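Local coordinates for hypothetical protein (Pseudomonas aeruginosa, PDB 2H1T) that is of unknown function but may bind glycolipids and take part in their metabolism, at residues R126-A131 with R145-R150; H155-N160 with K167-V172. One frame throughout, in Å; residues are numbered along the deposited sequence. Where two conformers were deposited one is given.

Interaction 1 of 2, residues R126-A131 with R145-R150; sequences RAEIRA and RQAYTR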
ATOM      1  N   ARG A 126      11.174 -31.371 -18.730  1.00 14.82           N
ATOM      2  CA  ARG A 126      10.403 -31.151 -17.526  1.00 14.68           C
ATOM      3  C   ARG A 126      11.281 -31.372 -16.296  1.00 14.00           C
ATOM      4  O   ARG A 126      12.128 -32.284 -16.260  1.00 14.65           O
ATOM      5  CB  ARG A 126       9.207 -32.118 -17.522  1.00 14.51           C
ATOM      6  CG  ARG A 126       8.455 -32.209 -16.216  1.00 14.39           C
ATOM      7  CD  ARG A 126       7.497 -33.392 -16.213  1.00 16.37           C
ATOM      8  NE  ARG A 126       6.678 -33.411 -14.989  1.00 19.92           N
ATOM      9  CZ  ARG A 126       5.506 -32.796 -14.839  1.00 15.83           C
ATOM     10  NH1 ARG A 126       4.984 -32.111 -15.840  1.00 18.78           N
ATOM     11  NH2 ARG A 126       4.857 -32.867 -13.672  1.00 16.97           N
ATOM     12  N   ALA A 127      11.086 -30.536 -15.284  1.00 13.50           N
ATOM     13  CA  ALA A 127      11.675 -30.764 -13.958  1.00 14.19           C
ATOM     14  C   ALA A 127      10.637 -30.603 -12.857  1.00 16.04           C
ATOM     15  O   ALA A 127       9.804 -29.688 -12.887  1.00 16.40           O
ATOM     16  CB  ALA A 127      12.821 -29.819 -13.711  1.00 15.58           C
ATOM     17  N   GLU A 128      10.696 -31.476 -11.856  1.00 16.26           N
ATOM     18  CA  GLU A 128       9.897 -31.278 -10.686  1.00 15.80           C
ATOM     19  C   GLU A 128      10.822 -30.773  -9.567  1.00 15.85           C
ATOM     20  O   GLU A 128      11.913 -31.312  -9.358  1.00 13.87           O
ATOM     21  CB  GLU A 128       9.163 -32.554 -10.307  1.00 15.48           C
ATOM     22  CG  GLU A 128       8.449 -33.221 -11.496  1.00 18.17           C
ATOM     23  CD  GLU A 128       7.441 -34.272 -11.078  1.00 21.34           C
ATOM     24  OE1 GLU A 128       7.602 -34.817  -9.968  1.00 32.26           O
ATOM     25  OE2 GLU A 128       6.494 -34.580 -11.849  1.00 29.01           O
ATOM     26  N   ILE A 129      10.384 -29.733  -8.865  1.00 15.24           N
ATOM     27  CA  ILE A 129      11.206 -29.092  -7.863  1.00 17.77           C
ATOM     28  C   ILE A 129      10.424 -29.057  -6.559  1.00 16.68           C
ATOM     29  O   ILE A 129       9.212 -29.308  -6.546  1.00 18.20           O
ATOM     30  CB  ILE A 129      11.663 -27.656  -8.291  1.00 20.40           C
ATOM     31  CG1 ILE A 129      10.495 -26.661  -8.209  1.00 20.04           C
ATOM     32  CG2 ILE A 129      12.229 -27.652  -9.725  1.00 22.22           C
ATOM     33  CD1 ILE A 129      10.873 -25.224  -8.346  1.00 21.85           C
ATOM     34  N   ARG A 130      11.159 -28.815  -5.482  1.00 17.29           N
ATOM     35  CA  ARG A 130      10.614 -28.512  -4.174  1.00 17.86           C
ATOM     36  C   ARG A 130      10.908 -27.045  -3.849  1.00 18.30           C
ATOM     37  O   ARG A 130      12.057 -26.631  -3.601  1.00 17.62           O
ATOM     38  CB  ARG A 130      11.149 -29.500  -3.137  1.00 18.70           C
ATOM     39  CG  ARG A 130      10.511 -29.352  -1.756  1.00 19.93           C
ATOM     40  CD  ARG A 130      11.134 -30.288  -0.690  1.00 23.57           C
ATOM     41  NE  ARG A 130      10.883 -31.674  -1.008  1.00 27.30           N
ATOM     42  CZ  ARG A 130       9.692 -32.274  -0.886  1.00 35.46           C
ATOM     43  NH1 ARG A 130       8.611 -31.629  -0.408  1.00 36.87           N
ATOM     44  NH2 ARG A 130       9.565 -33.544  -1.259  1.00 38.05           N
ATOM     45  N   ALA A 131       9.868 -26.220  -3.931  1.00 17.89           N
ATOM     46  CA  ALA A 131      10.021 -24.806  -3.739  1.00 16.28           C
ATOM     47  C   ALA A 131       9.677 -24.424  -2.311  1.00 15.12           C
ATOM     48  O   ALA A 131       8.771 -24.992  -1.703  1.00 17.24           O
ATOM     49  CB  ALA A 131       9.106 -24.018  -4.713  1.00 18.84           C
ATOM     50  N   ARG A 145       5.701 -28.722  -3.827  1.00 19.61           N
ATOM     51  CA  ARG A 145       6.123 -29.410  -5.034  1.00 20.16           C
ATOM     52  C   ARG A 145       5.560 -28.692  -6.266  1.00 18.66           C
ATOM     53  O   ARG A 145       4.377 -28.381  -6.323  1.00 16.58           O
ATOM     54  CB  ARG A 145       5.689 -30.880  -4.997  1.00 21.36           C
ATOM     55  CG  ARG A 145       6.462 -31.719  -3.962  1.00 23.94           C
ATOM     56  CD  ARG A 145       5.881 -33.106  -3.752  1.00 25.96           C
ATOM     57  NE  ARG A 145       5.788 -33.818  -5.023  1.00 30.99           N
ATOM     58  CZ  ARG A 145       4.663 -34.217  -5.607  1.00 33.24           C
ATOM     59  NH1 ARG A 145       3.474 -34.069  -5.023  1.00 37.29           N
ATOM     60  NH2 ARG A 145       4.740 -34.828  -6.780  1.00 35.95           N
ATOM     61  N   GLN A 146       6.444 -28.416  -7.220  1.00 17.03           N
ATOM     62  CA  GLN A 146       6.102 -27.664  -8.420  1.00 16.00           C
ATOM     63  C   GLN A 146       6.753 -28.347  -9.603  1.00 14.66           C
ATOM     64  O   GLN A 146       7.728 -29.054  -9.439  1.00 15.46           O
ATOM     65  CB  GLN A 146       6.606 -26.239  -8.321  1.00 15.87           C
ATOM     66  CG  GLN A 146       6.062 -25.472  -7.135  1.00 15.16           C
ATOM     67  CD  GLN A 146       6.539 -24.058  -7.072  1.00 17.00           C
ATOM     68  OE1 GLN A 146       7.468 -23.651  -7.796  1.00 17.86           O
ATOM     69  NE2 GLN A 146       5.866 -23.259  -6.244  1.00 15.67           N
ATOM     70  N   ALA A 147       6.237 -28.108 -10.805  1.00 13.10           N
ATOM     71  CA  ALA A 147       6.960 -28.526 -12.012  1.00 14.96           C
ATOM     72  C   ALA A 147       7.100 -27.388 -13.011  1.00 14.54           C
ATOM     73  O   ALA A 147       6.198 -26.526 -13.149  1.00 16.61           O
ATOM     74  CB  ALA A 147       6.285 -29.719 -12.677  1.00 16.51           C
ATOM     75  N   TYR A 148       8.241 -27.397 -13.686  1.00 15.73           N
ATOM     76  CA  TYR A 148       8.501 -26.522 -14.817  1.00 14.99           C
ATOM     77  C   TYR A 148       8.851 -27.342 -16.063  1.00 15.92           C
ATOM     78  O   TYR A 148       9.687 -28.258 -16.027  1.00 13.86           O
ATOM     79  CB  TYR A 148       9.665 -25.574 -14.499  1.00 15.82           C
ATOM     80  CG  TYR A 148       9.367 -24.417 -13.576  1.00 15.61           C
ATOM     81  CD1 TYR A 148       9.213 -24.611 -12.199  1.00 16.57           C
ATOM     82  CD2 TYR A 148       9.345 -23.116 -14.063  1.00 14.61           C
ATOM     83  CE1 TYR A 148       8.958 -23.501 -11.327  1.00 11.46           C
ATOM     84  CE2 TYR A 148       9.100 -22.029 -13.224  1.00 15.55           C
ATOM     85  CZ  TYR A 148       8.898 -22.241 -11.871  1.00 14.81           C
ATOM     86  OH  TYR A 148       8.655 -21.164 -11.057  1.00 18.22           O
ATOM     87  N   THR A 149       8.198 -27.005 -17.181  1.00 12.45           N
ATOM     88  CA  THR A 149       8.571 -27.551 -18.456  1.00 14.78           C
ATOM     89  C   THR A 149       8.895 -26.430 -19.451  1.00 12.93           C
ATOM     90  O   THR A 149       8.086 -25.513 -19.647  1.00 16.45           O
ATOM     91  CB  THR A 149       7.442 -28.477 -18.959  1.00 15.64           C
ATOM     92  OG1 THR A 149       7.142 -29.444 -17.918  1.00 15.39           O
ATOM     93  CG2 THR A 149       7.848 -29.168 -20.235  1.00 15.11           C
ATOM     94  N   ARG A 150      10.068 -26.496 -20.084  1.00 13.63           N
ATOM     95  CA  ARG A 150      10.405 -25.558 -21.131  1.00 14.35           C
ATOM     96  C   ARG A 150       9.703 -25.918 -22.447  1.00 14.30           C
ATOM     97  O   ARG A 150       9.888 -27.008 -23.002  1.00 16.41           O
ATOM     98  CB  ARG A 150      11.920 -25.441 -21.318  1.00 14.31           C
ATOM     99  CG  ARG A 150      12.307 -24.609 -22.522  1.00 14.68           C
ATOM    100  CD  ARG A 150      13.781 -24.289 -22.544  1.00 16.47           C
ATOM    101  NE  ARG A 150      14.204 -23.990 -23.893  1.00 18.14           N
ATOM    102  CZ  ARG A 150      15.306 -23.323 -24.230  1.00 19.70           C
ATOM    103  NH1 ARG A 150      16.111 -22.839 -23.307  1.00 24.16           N
ATOM    104  NH2 ARG A 150      15.549 -23.080 -25.520  1.00 20.17           N
TER
HETATM  105  O   HOH W   1       5.630 -31.652 -18.637  1.00 23.33           O
HETATM  106  O   HOH W   2       7.529 -33.965  -7.496  1.00 34.47           O
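Ala127 and Ile129 pair with Tyr148 and Gln146 as the hydrogen-bonded pairs of an antiparallel beta hairpin made by strands 126-135 and 142-152, the short segments lying 4.6 Å apart at 148° within a mixed sheet. Each of the two pairs is closed by two N-H...O=C bonds, among them Ala127 N to Tyr148 O at 2.8 Å, and the intervening CA-H groups, such as that of Glu128, lean on the carbonyl oxygens opposite. Arg126, Glu128 and Arg130 share one face of the hairpin with Arg145, Ala147 and Thr149, and it is largely charged. The Arg126 chain leaves with CG anti to the backbone N (chi1 169°) and stays extended to NE. Its guanidinium lies with one face over Ala147 CB, which is 3.6 Å from NH2 and offset toward the rim. In the guanidinium plane it meets Glu128 OE2, 3.0 Å from Arg126 NH2, and water 1, which accepts from NH1 and donates to Thr149 OG1. These two in-plane partners probably fix the rotation of the group; Glu159 of the next strand adds a salt bridge to NH1. Farther along, Glu128 OE1 and Arg145 NH2, 4.3 Å apart, are joined through water 2 instead of a direct salt bridge. The other face carries Ala127, Ile129, Gln146 and Tyr148, turned to helix 113-119, where Pro115 touches Ile129 and Tyr148. Beyond the last pair, Ala131 CB packs on the amide of Gln146, 3.5 Å from its CD, while NE2 of that amide is bound to Asp104. Ile129 CG1 stands between N and the carbonyl carbon (chi1 74°); its CD1 meets Tyr148 CE1 obliquely at 3.9 Å.

Interaction 2 of 2, residues H155-N160 with K167-V172; sequences HYLYEN and KAVLLV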
ATOM      1  N   HIS A 155       8.895 -19.513 -23.385  1.00 14.62           N
ATOM      2  CA  HIS A 155       7.692 -20.008 -22.734  1.00 14.84           C
ATOM      3  C   HIS A 155       8.000 -21.213 -21.870  1.00 14.76           C
ATOM      4  O   HIS A 155       8.618 -22.182 -22.340  1.00 13.51           O
ATOM      5  CB  HIS A 155       6.637 -20.421 -23.747  1.00 14.72           C
ATOM      6  CG  HIS A 155       6.090 -19.312 -24.575  1.00 18.92           C
ATOM      7  ND1 HIS A 155       6.694 -18.899 -25.738  1.00 17.35           N
ATOM      8  CD2 HIS A 155       4.976 -18.545 -24.428  1.00 17.81           C
ATOM      9  CE1 HIS A 155       5.982 -17.929 -26.276  1.00 19.86           C
ATOM     10  NE2 HIS A 155       4.931 -17.699 -25.506  1.00 19.59           N
ATOM     11  N   TYR A 156       7.498 -21.157 -20.629  1.00 15.22           N
ATOM     12  CA  TYR A 156       7.567 -22.220 -19.655  1.00 15.81           C
ATOM     13  C   TYR A 156       6.180 -22.594 -19.122  1.00 16.14           C
ATOM     14  O   TYR A 156       5.382 -21.706 -18.777  1.00 15.84           O
ATOM     15  CB  TYR A 156       8.425 -21.764 -18.457  1.00 17.65           C
ATOM     16  CG  TYR A 156       9.883 -21.843 -18.764  1.00 13.67           C
ATOM     17  CD1 TYR A 156      10.503 -20.850 -19.526  1.00 16.62           C
ATOM     18  CD2 TYR A 156      10.657 -22.942 -18.356  1.00 15.46           C
ATOM     19  CE1 TYR A 156      11.858 -20.953 -19.860  1.00 20.35           C
ATOM     20  CE2 TYR A 156      12.031 -23.008 -18.664  1.00 20.66           C
ATOM     21  CZ  TYR A 156      12.605 -22.035 -19.428  1.00 17.08           C
ATOM     22  OH  TYR A 156      13.945 -22.110 -19.771  1.00 19.56           O
ATOM     23  N   LEU A 157       5.911 -23.901 -19.072  1.00 12.80           N
ATOM     24  CA  LEU A 157       4.728 -24.419 -18.385  1.00 13.57           C
ATOM     25  C   LEU A 157       4.998 -24.629 -16.906  1.00 14.00           C
ATOM     26  O   LEU A 157       5.867 -25.427 -16.513  1.00 13.17           O
ATOM     27  CB  LEU A 157       4.237 -25.697 -19.030  1.00  9.74           C
ATOM     28  CG  LEU A 157       2.986 -26.348 -18.432  1.00 12.07           C
ATOM     29  CD1 LEU A 157       1.743 -25.487 -18.709  1.00 15.19           C
ATOM     30  CD2 LEU A 157       2.854 -27.736 -18.966  1.00 14.83           C
ATOM     31  N   TYR A 158       4.247 -23.902 -16.088  1.00 14.33           N
ATOM     32  CA  TYR A 158       4.343 -23.999 -14.638  1.00 14.94           C
ATOM     33  C   TYR A 158       3.163 -24.886 -14.175  1.00 14.70           C
ATOM     34  O   TYR A 158       2.060 -24.742 -14.672  1.00 13.21           O
ATOM     35  CB  TYR A 158       4.268 -22.600 -13.951  1.00 15.04           C
ATOM     36  CG  TYR A 158       4.048 -22.794 -12.474  1.00 16.23           C
ATOM     37  CD1 TYR A 158       5.123 -23.052 -11.623  1.00 15.40           C
ATOM     38  CD2 TYR A 158       2.742 -22.868 -11.943  1.00 11.39           C
ATOM     39  CE1 TYR A 158       4.879 -23.323 -10.245  1.00 13.94           C
ATOM     40  CE2 TYR A 158       2.507 -23.177 -10.625  1.00 17.63           C
ATOM     41  CZ  TYR A 158       3.584 -23.410  -9.782  1.00 15.51           C
ATOM     42  OH  TYR A 158       3.319 -23.676  -8.437  1.00 18.53           O
ATOM     43  N   GLU A 159       3.384 -25.793 -13.238  1.00 14.32           N
ATOM     44  CA  GLU A 159       2.311 -26.580 -12.617  1.00 14.80           C
ATOM     45  C   GLU A 159       2.487 -26.717 -11.090  1.00 16.38           C
ATOM     46  O   GLU A 159       3.578 -27.024 -10.607  1.00 15.24           O
ATOM     47  CB  GLU A 159       2.260 -27.989 -13.202  1.00 15.11           C
ATOM     48  CG  GLU A 159       2.217 -28.055 -14.724  1.00 16.87           C
ATOM     49  CD  GLU A 159       2.297 -29.457 -15.268  1.00 19.36           C
ATOM     50  OE1 GLU A 159       1.242 -30.143 -15.330  1.00 20.94           O
ATOM     51  OE2 GLU A 159       3.413 -29.866 -15.660  1.00 18.16           O
ATOM     52  N   ASN A 160       1.400 -26.552 -10.353  1.00 16.74           N
ATOM     53  CA  ASN A 160       1.338 -27.012  -8.965  1.00 15.68           C
ATOM     54  C   ASN A 160       1.279 -28.532  -8.906  1.00 17.61           C
ATOM     55  O   ASN A 160       0.472 -29.164  -9.624  1.00 18.02           O
ATOM     56  CB  ASN A 160       0.081 -26.468  -8.287  1.00 17.84           C
ATOM     57  CG  ASN A 160      -0.089 -26.979  -6.851  1.00 21.71           C
ATOM     58  OD1 ASN A 160      -0.712 -28.038  -6.611  1.00 29.97           O
ATOM     59  ND2 ASN A 160       0.435 -26.220  -5.889  1.00 30.59           N
ATOM     60  N   LYS A 167      -2.195 -24.635 -13.398  1.00 13.42           N
ATOM     61  CA  LYS A 167      -1.196 -24.655 -14.445  1.00 13.85           C
ATOM     62  C   LYS A 167      -1.228 -23.318 -15.158  1.00 14.45           C
ATOM     63  O   LYS A 167      -2.298 -22.698 -15.297  1.00 15.39           O
ATOM     64  CB  LYS A 167      -1.497 -25.779 -15.463  1.00 12.41           C
ATOM     65  CG  LYS A 167      -1.723 -27.133 -14.842  1.00 12.59           C
ATOM     66  CD  LYS A 167      -1.688 -28.248 -15.909  1.00 12.25           C
ATOM     67  CE  LYS A 167      -2.178 -29.560 -15.381  1.00 10.12           C
ATOM     68  NZ  LYS A 167      -1.305 -30.106 -14.323  1.00  9.76           N
ATOM     69  N   ALA A 168      -0.055 -22.863 -15.602  1.00 13.09           N
ATOM     70  CA  ALA A 168       0.054 -21.630 -16.349  1.00 13.67           C
ATOM     71  C   ALA A 168       1.224 -21.704 -17.326  1.00 14.16           C
ATOM     72  O   ALA A 168       2.187 -22.482 -17.096  1.00 15.71           O
ATOM     73  CB  ALA A 168       0.216 -20.423 -15.411  1.00 14.16           C
ATOM     74  N   VAL A 169       1.107 -20.972 -18.444  1.00 13.64           N
ATOM     75  CA  VAL A 169       2.231 -20.754 -19.377  0.50 13.72           C
ATOM     76  C   VAL A 169       2.799 -19.353 -19.198  1.00 13.99           C
ATOM     77  O   VAL A 169       2.092 -18.378 -19.343  1.00 15.63           O
ATOM     78  CB  VAL A 169       1.846 -20.855 -20.859  0.50 14.72           C
ATOM     79  CG1 VAL A 169       3.016 -20.337 -21.756  0.50 15.62           C
ATOM     80  CG2 VAL A 169       1.458 -22.272 -21.230  0.50 18.02           C
ATOM     81  N   LEU A 170       4.085 -19.267 -18.851  1.00 12.02           N
ATOM     82  CA  LEU A 170       4.763 -18.002 -18.576  1.00 14.07           C
ATOM     83  C   LEU A 170       5.541 -17.565 -19.796  1.00 15.18           C
ATOM     84  O   LEU A 170       6.230 -18.386 -20.447  1.00 16.58           O
ATOM     85  CB  LEU A 170       5.703 -18.102 -17.370  1.00 11.87           C
ATOM     86  CG  LEU A 170       5.157 -18.826 -16.121  1.00 19.53           C
ATOM     87  CD1 LEU A 170       6.143 -18.611 -14.921  1.00 20.97           C
ATOM     88  CD2 LEU A 170       3.774 -18.454 -15.765  1.00 20.48           C
ATOM     89  N   LEU A 171       5.369 -16.292 -20.163  1.00 14.06           N
ATOM     90  CA  LEU A 171       6.177 -15.691 -21.207  1.00 13.14           C
ATOM     91  C   LEU A 171       7.310 -14.921 -20.487  1.00 13.89           C
ATOM     92  O   LEU A 171       7.042 -14.058 -19.637  1.00 13.40           O
ATOM     93  CB  LEU A 171       5.348 -14.725 -22.051  1.00 14.70           C
ATOM     94  CG  LEU A 171       6.093 -14.026 -23.169  1.00 15.05           C
ATOM     95  CD1 LEU A 171       6.417 -14.951 -24.351  1.00 17.28           C
ATOM     96  CD2 LEU A 171       5.307 -12.810 -23.672  1.00 15.18           C
ATOM     97  N   VAL A 172       8.547 -15.271 -20.817  1.00 15.12           N
ATOM     98  CA  VAL A 172       9.734 -14.730 -20.193  1.00 13.94           C
ATOM     99  C   VAL A 172      10.671 -14.119 -21.243  1.00 15.42           C
ATOM    100  O   VAL A 172      10.595 -14.430 -22.439  1.00 16.05           O
ATOM    101  CB  VAL A 172      10.473 -15.783 -19.327  1.00 14.86           C
ATOM    102  CG1 VAL A 172       9.486 -16.386 -18.339  1.00 14.14           C
ATOM    103  CG2 VAL A 172      11.091 -16.935 -20.177  1.00 13.83           C
TER
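Tyr156 and Tyr158 bond to Leu170 and Ala168 in a second antiparallel beta hairpin of the same mixed sheet, strands 155-160 and 167-172, whose segments run 4.6 Å apart at 152°. Four backbone hydrogen bonds close these two pairs, Tyr158 N to Ala168 O being the shortest at 2.7 Å. Apolar contacts occur on both faces. On the face toward helix 113-119, Val172 CG2 meets Tyr156 CD1 at 4.0 Å, the two side chains crossing at about a right angle, and Ile116 of the helix touches both residues. On the other face Leu157 CD1 rests against the backbone, 3.4 Å from Ala168 O. The imidazole of His155 takes a CH-pi contact there: Leu171 CD1 sits over one ring face, 3.7 Å from the centroid and 30° off the normal. Asp152 accepts a hydrogen bond from His155 ND1, which would help fix the ring's rotation. Charge pairing closes the far end of this face, where the Lys167 chain, extended to CE, bends at chi4 (-65°) and brings NZ to the anti lone pair of Glu159 OE1 at 2.7 Å.

Interaction 1 and interaction 2 follow one another along the chain, their centres about 10 Å apart, and strands 142-152 and 155-160 lie side by side, making one continuous antiparallel run of four strands. Thr149 O and Leu157 N, 2.8 Å apart, probably hydrogen-bond across that seam. On the face bearing Arg126 and Lys167, Glu159 ties the two together: OE2 bridges to Arg126 NH1 at 2.7 Å, while its other oxygen serves Lys167. On the face toward the helix, Gln146 NE2 packs 3.4 Å from Tyr158 OH. A bound 2-methyl-2,4-pentanediol, probably from crystallisation, hydrogen-bonds to that hydroxyl and may mark a pocket, though a glycolipid site there is unproven.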